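Local coordinates for protein galactokinase (Bifidobacterium longum subsp. infantis ATCC 15697 = JCM 1222 = DSM 20088, PDB 6TEQ) that probably phosphorylates galactose at the expense of ATP, as galactokinases of the GHMP kinase family do, and here binds 2-deoxy-2-fluoro-galactose, at residues Q238-L243 / G397-R402; D348-V353 / D391-E396; A30-W35 / L68-D73. One frame throughout, in Å; residues are numbered along the deposited sequence. Where two conformers were deposited one is given.

Interactions 1 and 2 form one continuous patch, whereas interaction 3 lies apart from both. The centres of the first two are about 12 Å apart, and along the chain interaction 2 is nested inside the loop that interaction 1 closes. They touch where Phe-398 CE2 packs 3.6 Å from Ile-349 CD1 and where Phe-398 N probably bonds to Phe-393 O at 2.9 Å. Interaction 1 is the one near an annotated site: the side chain of Arg-402 comes within about 9 Å of that of Ser-141, an ADP-binding residue, although no nucleotide is bound here. Interaction 3 has its centre about 36 Å from that of interaction 1 and 45 Å from that of interaction 2.

Interaction 1: Q238-L243 / G397-R402; sequences QAPHQL and GFNAPR
Arg-402 lies across the side chain of Gln-238 at about a right angle, and the two flat ends are stacked with their planes 14° apart. Its CG stands between the backbone N and the carbonyl carbon (chi1 62°), and from there the chain runs extended to NE. Followed outward, CB approaches the amide end of Gln-238, and CG lies 3.9 Å from Gln-238 CD. Arg-402 CD closes to 3.5 Å from that same Gln-238 CD, as does NE. The central CZ is 3.8 Å from Gln-238 CD, and the amide tip sits over the middle of the guanidinium face; NH1 and NH2 lie farther from it. NE also forms a salt bridge with Asp-236, whose other carboxylate oxygen accepts the backbone N-H of Gln-238, so one acid holds both stacked partners. A second link comes from Asn-399: ND2 donates to Gln-238 O over 2.9 Å, nearly straight at 175°, with the acceptor in the plane of the Asn-399 amide. Pro-240 CD packs beside that donor, 3.7 Å from Asn-399 ND2. The arrangement joins two loops of the mixed five-stranded sheet, one leaving strand 230-236 and the other entering its antiparallel neighbour 402-404 after a Schellman motif at Gly-397; the Arg-402 side chain lies about 6 Å from Gly-136, part of the ADP-binding site.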
loop_
_atom_site.group_PDB
_atom_site.type_symbol
_atom_site.label_atom_id
_atom_site.label_comp_id
_atom_site.label_asym_id
_atom_site.label_seq_id
_atom_site.Cartn_x
_atom_site.Cartn_y
_atom_site.Cartn_z
ATOM N N GLN A 238 -3.384 3.722 15.233
ATOM C CA GLN A 238 -4.827 3.568 15.548
ATOM C C GLN A 238 -5.495 4.942 15.735
ATOM O O GLN A 238 -6.546 4.997 16.433
ATOM C CB GLN A 238 -4.994 2.629 16.741
ATOM C CG GLN A 238 -4.375 1.274 16.475
ATOM C CD GLN A 238 -4.970 0.197 17.342
ATOM O OE1 GLN A 238 -4.549 -0.068 18.468
ATOM N NE2 GLN A 238 -6.092 -0.292 16.847
ATOM N N ALA A 239 -4.945 6.014 15.130
ATOM C CA ALA A 239 -5.555 7.356 15.238
ATOM C C ALA A 239 -6.845 7.249 14.461
ATOM O O ALA A 239 -6.858 6.586 13.383
ATOM C CB ALA A 239 -4.729 8.441 14.650
ATOM N N PRO A 240 -7.910 7.936 14.958
ATOM C CA PRO A 240 -9.218 7.868 14.322
ATOM C C PRO A 240 -9.063 8.583 12.976
ATOM O O PRO A 240 -8.548 9.690 12.930
ATOM C CB PRO A 240 -10.119 8.615 15.307
ATOM C CG PRO A 240 -9.207 9.626 15.938
ATOM C CD PRO A 240 -7.928 8.839 16.144
ATOM N N HIS A 241 -9.442 7.955 11.883
ATOM C CA HIS A 241 -9.391 8.702 10.605
ATOM C C HIS A 241 -10.462 8.174 9.686
ATOM O O HIS A 241 -11.252 7.310 10.174
ATOM C CB HIS A 241 -7.985 8.699 10.055
ATOM C CG HIS A 241 -7.507 7.343 9.694
ATOM N ND1 HIS A 241 -7.184 7.047 8.417
ATOM C CD2 HIS A 241 -7.214 6.267 10.445
ATOM C CE1 HIS A 241 -6.763 5.801 8.361
ATOM N NE2 HIS A 241 -6.755 5.309 9.597
ATOM N N GLN A 242 -10.483 8.687 8.448
ATOM C CA GLN A 242 -11.628 8.458 7.555
ATOM C C GLN A 242 -11.218 8.278 6.082
ATOM O O GLN A 242 -10.928 9.277 5.375
ATOM C CB GLN A 242 -12.598 9.636 7.654
ATOM C CG GLN A 242 -13.898 9.264 6.986
ATOM C CD GLN A 242 -14.880 10.377 7.082
ATOM O OE1 GLN A 242 -14.642 11.315 7.815
ATOM N NE2 GLN A 242 -15.979 10.220 6.388
ATOM N N LEU A 243 -11.371 7.066 5.577
ATOM C CA LEU A 243 -11.264 6.745 4.124
ATOM C C LEU A 243 -12.238 7.630 3.310
ATOM O O LEU A 243 -13.405 7.782 3.673
ATOM C CB LEU A 243 -11.506 5.237 3.922
ATOM C CG LEU A 243 -10.246 4.348 3.849
ATOM C CD1 LEU A 243 -9.146 4.795 4.811
ATOM C CD2 LEU A 243 -10.554 2.861 4.073
ATOM N N GLY A 397 -3.331 11.309 25.747
ATOM C CA GLY A 397 -4.759 10.966 25.659
ATOM C C GLY A 397 -5.164 10.335 24.338
ATOM O O GLY A 397 -6.375 10.277 24.072
ATOM N N PHE A 398 -4.204 9.757 23.609
ATOM C CA PHE A 398 -4.454 9.093 22.312
ATOM C C PHE A 398 -4.900 7.648 22.549
ATOM O O PHE A 398 -4.571 7.056 23.575
ATOM C CB PHE A 398 -3.203 9.100 21.435
ATOM C CG PHE A 398 -2.644 10.433 21.052
ATOM C CD1 PHE A 398 -3.456 11.558 20.957
ATOM C CD2 PHE A 398 -1.315 10.550 20.659
ATOM C CE1 PHE A 398 -2.961 12.777 20.524
ATOM C CE2 PHE A 398 -0.822 11.791 20.237
ATOM C CZ PHE A 398 -1.645 12.901 20.182
ATOM N N ASN A 399 -5.620 7.086 21.585
ATOM C CA ASN A 399 -5.874 5.624 21.518
ATOM C C ASN A 399 -4.530 4.917 21.579
ATOM O O ASN A 399 -3.551 5.474 20.998
ATOM C CB ASN A 399 -6.567 5.179 20.218
ATOM C CG ASN A 399 -7.831 5.939 19.916
ATOM O OD1 ASN A 399 -8.517 6.370 20.845
ATOM N ND2 ASN A 399 -8.169 6.064 18.622
ATOM N N ALA A 400 -4.466 3.745 22.207
ATOM C CA ALA A 400 -3.235 2.937 22.209
ATOM C C ALA A 400 -2.830 2.610 20.795
ATOM O O ALA A 400 -3.665 2.188 19.993
ATOM C CB ALA A 400 -3.401 1.676 22.974
ATOM N N PRO A 401 -1.521 2.652 20.483
ATOM C CA PRO A 401 -1.066 2.149 19.191
ATOM C C PRO A 401 -0.906 0.634 19.255
ATOM O O PRO A 401 -0.904 0.029 20.358
ATOM C CB PRO A 401 0.257 2.895 19.021
ATOM C CG PRO A 401 0.789 2.969 20.411
ATOM C CD PRO A 401 -0.414 3.169 21.298
ATOM N N ARG A 402 -0.565 0.068 18.091
ATOM C CA ARG A 402 -0.140 -1.353 18.046
ATOM C C ARG A 402 0.994 -1.437 17.046
ATOM O O ARG A 402 1.053 -0.607 16.118
ATOM C CB ARG A 402 -1.303 -2.270 17.720
ATOM C CG ARG A 402 -1.912 -2.000 16.373
ATOM C CD ARG A 402 -3.283 -2.693 16.230
ATOM N NE ARG A 402 -3.914 -2.229 15.045
ATOM C CZ ARG A 402 -5.147 -2.530 14.715
ATOM N NH1 ARG A 402 -5.797 -3.436 15.442
ATOM N NH2 ARG A 402 -5.675 -1.979 13.636
#

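Interaction 2: D348-V353 / D391-E396; sequences DIAVDV and DRFEKE
Ile-349 and Arg-392 meet where two helices pass nearer to antiparallel than to parallel, the axes of 348-353 and 391-396 approaching to 10.5 Å with 138° between their directions. Ile-349 CG2 rests on the guanidinium face, 3.6 Å from Arg-392 CZ and over its centre. The bend at chi2 (64°) turns CD of Arg-392 out of an extended course, and beyond it NE donates to Glu-396 OE2 over 2.8 Å, almost straight at 171°; this salt bridge lies in the guanidinium plane and uses the anti lone pair of OE2. Glu-396 CD in turn meets Ile-349 CD1 tip to tip at 3.9 Å. A water accepts from Arg-392 NH2 at 2.9 Å and donates to Asp-352 OD2, bridging the helices. Val-353 CG2 lies 3.7 Å from Arg-392 NH1. An alanine in place of Arg-392 would probably leave Glu-396 without its charge partner and open a gap beside Ile-349 CG2. Deeper in, Ala-350 CB packs 4.1 Å from Phe-393 CZ. Ala-350 also touches Ile-373 of strand 372-378, while Phe-393 meets the Phe-398 ring edge-to-face, so the pair of helices is seated against both the sheet and the loop following helix 382-396.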
loop_
_atom_site.group_PDB
_atom_site.type_symbol
_atom_site.label_atom_id
_atom_site.label_comp_id
_atom_site.label_asym_id
_atom_site.label_seq_id
_atom_site.Cartn_x
_atom_site.Cartn_y
_atom_site.Cartn_z
ATOM N N ASP A 348 3.009 12.388 13.959
ATOM C CA ASP A 348 4.189 13.262 14.184
ATOM C C ASP A 348 4.822 12.952 15.540
ATOM O O ASP A 348 6.042 12.943 15.666
ATOM C CB ASP A 348 3.823 14.729 14.051
ATOM C CG ASP A 348 3.442 15.052 12.628
ATOM O OD1 ASP A 348 3.818 14.271 11.737
ATOM O OD2 ASP A 348 2.784 16.061 12.470
ATOM N N ILE A 349 3.995 12.692 16.535
ATOM C CA ILE A 349 4.511 12.383 17.903
ATOM C C ILE A 349 5.164 10.985 17.928
ATOM O O ILE A 349 6.278 10.857 18.457
ATOM C CB ILE A 349 3.394 12.556 18.935
ATOM C CG1 ILE A 349 3.029 14.024 19.091
ATOM C CG2 ILE A 349 3.815 11.907 20.274
ATOM C CD1 ILE A 349 1.735 14.295 19.825
ATOM N N ALA A 350 4.595 10.002 17.245
ATOM C CA ALA A 350 5.252 8.683 17.173
ATOM C C ALA A 350 6.634 8.853 16.535
ATOM O O ALA A 350 7.586 8.232 16.982
ATOM C CB ALA A 350 4.394 7.710 16.414
ATOM N N VAL A 351 6.680 9.566 15.411
ATOM C CA VAL A 351 7.961 9.796 14.732
ATOM C C VAL A 351 8.959 10.496 15.660
ATOM O O VAL A 351 10.138 10.099 15.693
ATOM C CB VAL A 351 7.726 10.615 13.439
ATOM C CG1 VAL A 351 9.010 11.255 12.980
ATOM C CG2 VAL A 351 7.165 9.706 12.393
ATOM N N ASP A 352 8.521 11.546 16.375
ATOM C CA ASP A 352 9.441 12.283 17.263
ATOM C C ASP A 352 9.977 11.308 18.339
ATOM O O ASP A 352 11.178 11.368 18.676
ATOM C CB ASP A 352 8.724 13.448 17.910
ATOM C CG ASP A 352 9.708 14.444 18.467
ATOM O OD1 ASP A 352 10.628 14.831 17.708
ATOM O OD2 ASP A 352 9.587 14.711 19.683
ATOM N N VAL A 353 9.114 10.503 18.918
ATOM C CA VAL A 353 9.536 9.523 19.948
ATOM C C VAL A 353 10.587 8.568 19.361
ATOM O O VAL A 353 11.630 8.340 19.985
ATOM C CB VAL A 353 8.355 8.769 20.551
ATOM C CG1 VAL A 353 8.810 7.673 21.467
ATOM C CG2 VAL A 353 7.437 9.686 21.293
ATOM N N ASP A 391 3.566 4.646 25.681
ATOM C CA ASP A 391 3.525 5.396 26.970
ATOM C C ASP A 391 3.225 6.846 26.634
ATOM O O ASP A 391 2.363 7.462 27.258
ATOM C CB ASP A 391 4.821 5.264 27.749
ATOM C CG ASP A 391 5.027 3.971 28.484
ATOM O OD1 ASP A 391 4.339 3.024 28.145
ATOM O OD2 ASP A 391 5.778 4.000 29.547
ATOM N N ARG A 392 3.872 7.362 25.577
ATOM C CA ARG A 392 3.650 8.767 25.215
ATOM C C ARG A 392 2.199 8.994 24.736
ATOM O O ARG A 392 1.601 10.032 25.048
ATOM C CB ARG A 392 4.628 9.154 24.120
ATOM C CG ARG A 392 4.375 10.533 23.562
ATOM C CD ARG A 392 4.557 11.678 24.574
ATOM N NE ARG A 392 4.481 12.946 23.841
ATOM C CZ ARG A 392 5.466 13.467 23.106
ATOM N NH1 ARG A 392 6.619 12.871 22.991
ATOM N NH2 ARG A 392 5.305 14.559 22.411
ATOM N N PHE A 393 1.667 8.091 23.951
ATOM C CA PHE A 393 0.273 8.166 23.487
ATOM C C PHE A 393 -0.662 8.277 24.693
ATOM O O PHE A 393 -1.612 9.085 24.649
ATOM C CB PHE A 393 -0.007 6.985 22.574
ATOM C CG PHE A 393 0.273 7.261 21.111
ATOM C CD1 PHE A 393 1.344 8.046 20.724
ATOM C CD2 PHE A 393 -0.490 6.664 20.141
ATOM C CE1 PHE A 393 1.594 8.277 19.372
ATOM C CE2 PHE A 393 -0.242 6.904 18.801
ATOM C CZ PHE A 393 0.813 7.685 18.433
ATOM N N GLU A 394 -0.484 7.425 25.688
ATOM C CA GLU A 394 -1.331 7.461 26.889
ATOM C C GLU A 394 -1.204 8.828 27.569
ATOM O O GLU A 394 -2.220 9.410 27.926
ATOM C CB GLU A 394 -0.984 6.302 27.806
ATOM C CG GLU A 394 -1.880 6.300 29.028
ATOM C CD GLU A 394 -3.351 5.999 28.803
ATOM O OE1 GLU A 394 -3.728 5.670 27.651
ATOM O OE2 GLU A 394 -4.095 6.088 29.807
ATOM N N LYS A 395 0.005 9.369 27.717
ATOM C CA LYS A 395 0.179 10.723 28.295
ATOM C C LYS A 395 -0.598 11.748 27.469
ATOM O O LYS A 395 -1.109 12.657 28.063
ATOM C CB LYS A 395 1.606 11.203 28.237
ATOM C CG LYS A 395 2.434 10.911 29.446
ATOM C CD LYS A 395 3.824 11.436 29.258
ATOM C CE LYS A 395 4.102 12.695 30.022
ATOM N NZ LYS A 395 5.557 12.964 29.925
ATOM N N GLU A 396 -0.631 11.584 26.139
ATOM C CA GLU A 396 -1.280 12.543 25.198
ATOM C C GLU A 396 -2.805 12.377 25.183
ATOM O O GLU A 396 -3.478 13.165 24.556
ATOM C CB GLU A 396 -0.758 12.337 23.766
ATOM C CG GLU A 396 0.683 12.762 23.612
ATOM C CD GLU A 396 0.998 14.247 23.685
ATOM O OE1 GLU A 396 0.054 15.034 23.560
ATOM O OE2 GLU A 396 2.204 14.614 23.893
HETATM O O HOH W 1 7.145 15.695 20.531
#

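Interaction 3: A30-W35 / L68-D73; sequences APEGVW and LKPRED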
loop_
_atom_site.group_PDB
_atom_site.type_symbol
_atom_site.label_atom_id
_atom_site.label_comp_id
_atom_site.label_asym_id
_atom_site.label_seq_id
_atom_site.Cartn_x
_atom_site.Cartn_y
_atom_site.Cartn_z
ATOM N N ALA A 30 -16.579 -27.082 -0.529
ATOM C CA ALA A 30 -15.115 -26.843 -0.434
ATOM C C ALA A 30 -14.743 -25.741 -1.420
ATOM O O ALA A 30 -15.281 -25.699 -2.513
ATOM C CB ALA A 30 -14.365 -28.094 -0.783
ATOM N N PRO A 31 -13.796 -24.827 -1.112
ATOM C CA PRO A 31 -13.367 -23.856 -2.110
ATOM C C PRO A 31 -12.457 -24.569 -3.109
ATOM O O PRO A 31 -11.937 -25.681 -2.813
ATOM C CB PRO A 31 -12.516 -22.879 -1.316
ATOM C CG PRO A 31 -12.002 -23.694 -0.155
ATOM C CD PRO A 31 -13.063 -24.732 0.146
ATOM N N GLU A 32 -12.293 -23.962 -4.276
ATOM C CA GLU A 32 -11.361 -24.497 -5.312
ATOM C C GLU A 32 -9.921 -24.358 -4.825
ATOM O O GLU A 32 -9.114 -25.226 -5.119
ATOM C CB GLU A 32 -11.561 -23.773 -6.638
ATOM C CG GLU A 32 -10.615 -24.327 -7.686
ATOM C CD GLU A 32 -10.938 -23.998 -9.120
ATOM O OE1 GLU A 32 -12.145 -23.696 -9.404
ATOM O OE2 GLU A 32 -9.957 -24.015 -9.932
ATOM N N GLY A 33 -9.593 -23.318 -4.048
ATOM C CA GLY A 33 -8.273 -23.182 -3.438
ATOM C C GLY A 33 -8.286 -21.968 -2.502
ATOM O O GLY A 33 -9.355 -21.341 -2.303
ATOM N N VAL A 34 -7.116 -21.573 -2.063
ATOM C CA VAL A 34 -6.874 -20.386 -1.244
ATOM C C VAL A 34 -5.716 -19.637 -1.878
ATOM O O VAL A 34 -4.691 -20.305 -2.212
ATOM C CB VAL A 34 -6.603 -20.759 0.211
ATOM C CG1 VAL A 34 -6.311 -19.552 1.049
ATOM C CG2 VAL A 34 -7.755 -21.544 0.857
ATOM N N TRP A 35 -5.946 -18.326 -2.050
ATOM C CA TRP A 35 -4.903 -17.416 -2.493
ATOM C C TRP A 35 -4.647 -16.392 -1.393
ATOM O O TRP A 35 -5.439 -16.315 -0.473
ATOM C CB TRP A 35 -5.256 -16.813 -3.829
ATOM C CG TRP A 35 -5.418 -17.841 -4.921
ATOM C CD1 TRP A 35 -4.533 -18.059 -5.924
ATOM C CD2 TRP A 35 -6.516 -18.745 -5.171
ATOM N NE1 TRP A 35 -5.029 -18.985 -6.798
ATOM C CE2 TRP A 35 -6.224 -19.429 -6.373
ATOM C CE3 TRP A 35 -7.732 -19.006 -4.530
ATOM C CZ2 TRP A 35 -7.034 -20.457 -6.878
ATOM C CZ3 TRP A 35 -8.596 -19.915 -5.084
ATOM C CH2 TRP A 35 -8.232 -20.664 -6.230
ATOM N N LEU A 68 -11.720 -19.261 -2.428
ATOM C CA LEU A 68 -12.638 -18.926 -3.530
ATOM C C LEU A 68 -13.071 -20.142 -4.319
ATOM O O LEU A 68 -12.273 -21.101 -4.471
ATOM C CB LEU A 68 -11.936 -17.891 -4.420
ATOM C CG LEU A 68 -12.763 -17.336 -5.604
ATOM C CD1 LEU A 68 -12.430 -15.885 -5.870
ATOM C CD2 LEU A 68 -12.559 -18.181 -6.854
ATOM N N LYS A 69 -14.285 -20.076 -4.843
ATOM C CA LYS A 69 -14.778 -21.076 -5.826
ATOM C C LYS A 69 -15.543 -20.309 -6.877
ATOM O O LYS A 69 -16.374 -19.475 -6.545
ATOM C CB LYS A 69 -15.656 -22.150 -5.178
ATOM C CG LYS A 69 -16.070 -23.244 -6.123
ATOM C CD LYS A 69 -16.827 -24.323 -5.401
ATOM C CE LYS A 69 -17.174 -25.453 -6.338
ATOM N NZ LYS A 69 -18.145 -26.316 -5.684
ATOM N N PRO A 70 -15.292 -20.582 -8.167
ATOM C CA PRO A 70 -16.044 -19.879 -9.212
ATOM C C PRO A 70 -17.472 -20.423 -9.211
ATOM O O PRO A 70 -17.691 -21.529 -8.785
ATOM C CB PRO A 70 -15.302 -20.260 -10.488
ATOM C CG PRO A 70 -14.690 -21.622 -10.169
ATOM C CD PRO A 70 -14.324 -21.574 -8.679
ATOM N N ARG A 71 -18.352 -19.658 -9.814
ATOM C CA ARG A 71 -19.760 -20.048 -10.044
ATOM C C ARG A 71 -20.050 -20.094 -11.540
ATOM O O ARG A 71 -19.358 -19.399 -12.297
ATOM C CB ARG A 71 -20.660 -19.048 -9.345
ATOM C CG ARG A 71 -20.581 -19.047 -7.816
ATOM C CD ARG A 71 -21.440 -17.962 -7.153
ATOM N NE ARG A 71 -22.856 -18.251 -7.385
ATOM C CZ ARG A 71 -23.686 -18.779 -6.527
ATOM N NH1 ARG A 71 -24.909 -19.014 -6.963
ATOM N NH2 ARG A 71 -23.314 -19.128 -5.284
ATOM N N GLU A 72 -21.072 -20.844 -11.968
ATOM C CA GLU A 72 -21.507 -20.859 -13.396
ATOM C C GLU A 72 -22.561 -19.763 -13.637
ATOM O O GLU A 72 -22.920 -19.547 -14.806
ATOM C CB GLU A 72 -22.062 -22.228 -13.794
ATOM C CG GLU A 72 -21.029 -23.357 -13.840
ATOM C CD GLU A 72 -21.665 -24.741 -14.019
ATOM O OE1 GLU A 72 -22.899 -24.809 -13.943
ATOM O OE2 GLU A 72 -20.884 -25.746 -14.138
ATOM N N ASP A 73 -23.057 -19.104 -12.583
ATOM C CA ASP A 73 -23.845 -17.853 -12.738
ATOM C C ASP A 73 -22.955 -16.638 -12.502
ATOM O O ASP A 73 -21.744 -16.807 -12.332
ATOM C CB ASP A 73 -25.100 -17.863 -11.861
ATOM C CG ASP A 73 -24.850 -17.911 -10.379
ATOM O OD1 ASP A 73 -23.798 -17.351 -9.971
ATOM O OD2 ASP A 73 -25.725 -18.505 -9.624
HETATM O O HOH W 2 -15.877 -27.762 -3.893
#
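Glu-32 lays its side chain across the ring of Pro-70 at about a right angle, bringing OE1 to 3.1 Å from Pro-70 CD, with Pro-70 CG a little farther from that oxygen. Its CG is anti to the backbone N (chi1 -180°), and the chain beyond continues extended. Two backbone bonds join the segments. Glu-32 N donates to Leu-68 O over 2.9 Å, but bent, with an N-H...O angle of 132° and the donor tilted from the carbonyl plane. Leu-68 N returns a straighter bond, 162°, to Gly-33 O at 3.2 Å. Pro-31 CB packs against the same carbonyl that Glu-32 N uses, 3.6 Å from Leu-68 O. Trp-35 crosses Leu-68 with the rim of its ring: CZ3 lies 4.0 Å from Leu-68 CB, and Leu-68 O sits at the edge in the ring plane. The indole NE1 is hydrogen-bonded to Asp-155 of helix 141-156. A side chain at Gly-33 would be crowded by this indole, since a CB there would fall 3.1 Å from Trp-35 CH2. At the outer end, a water donates to Ala-30 O at 2.6 Å and accepts from Lys-69 NZ at 3.2 Å, while Lys-69 CD passes close to that same carbonyl. With Glu-32 and Gly-33 both opposite Leu-68, the geometry is that of a classic beta bulge, here at the open end of the antiparallel hairpin of strands 33-42 and 54-70, within the galactose-binding signature but away from the annotated sites.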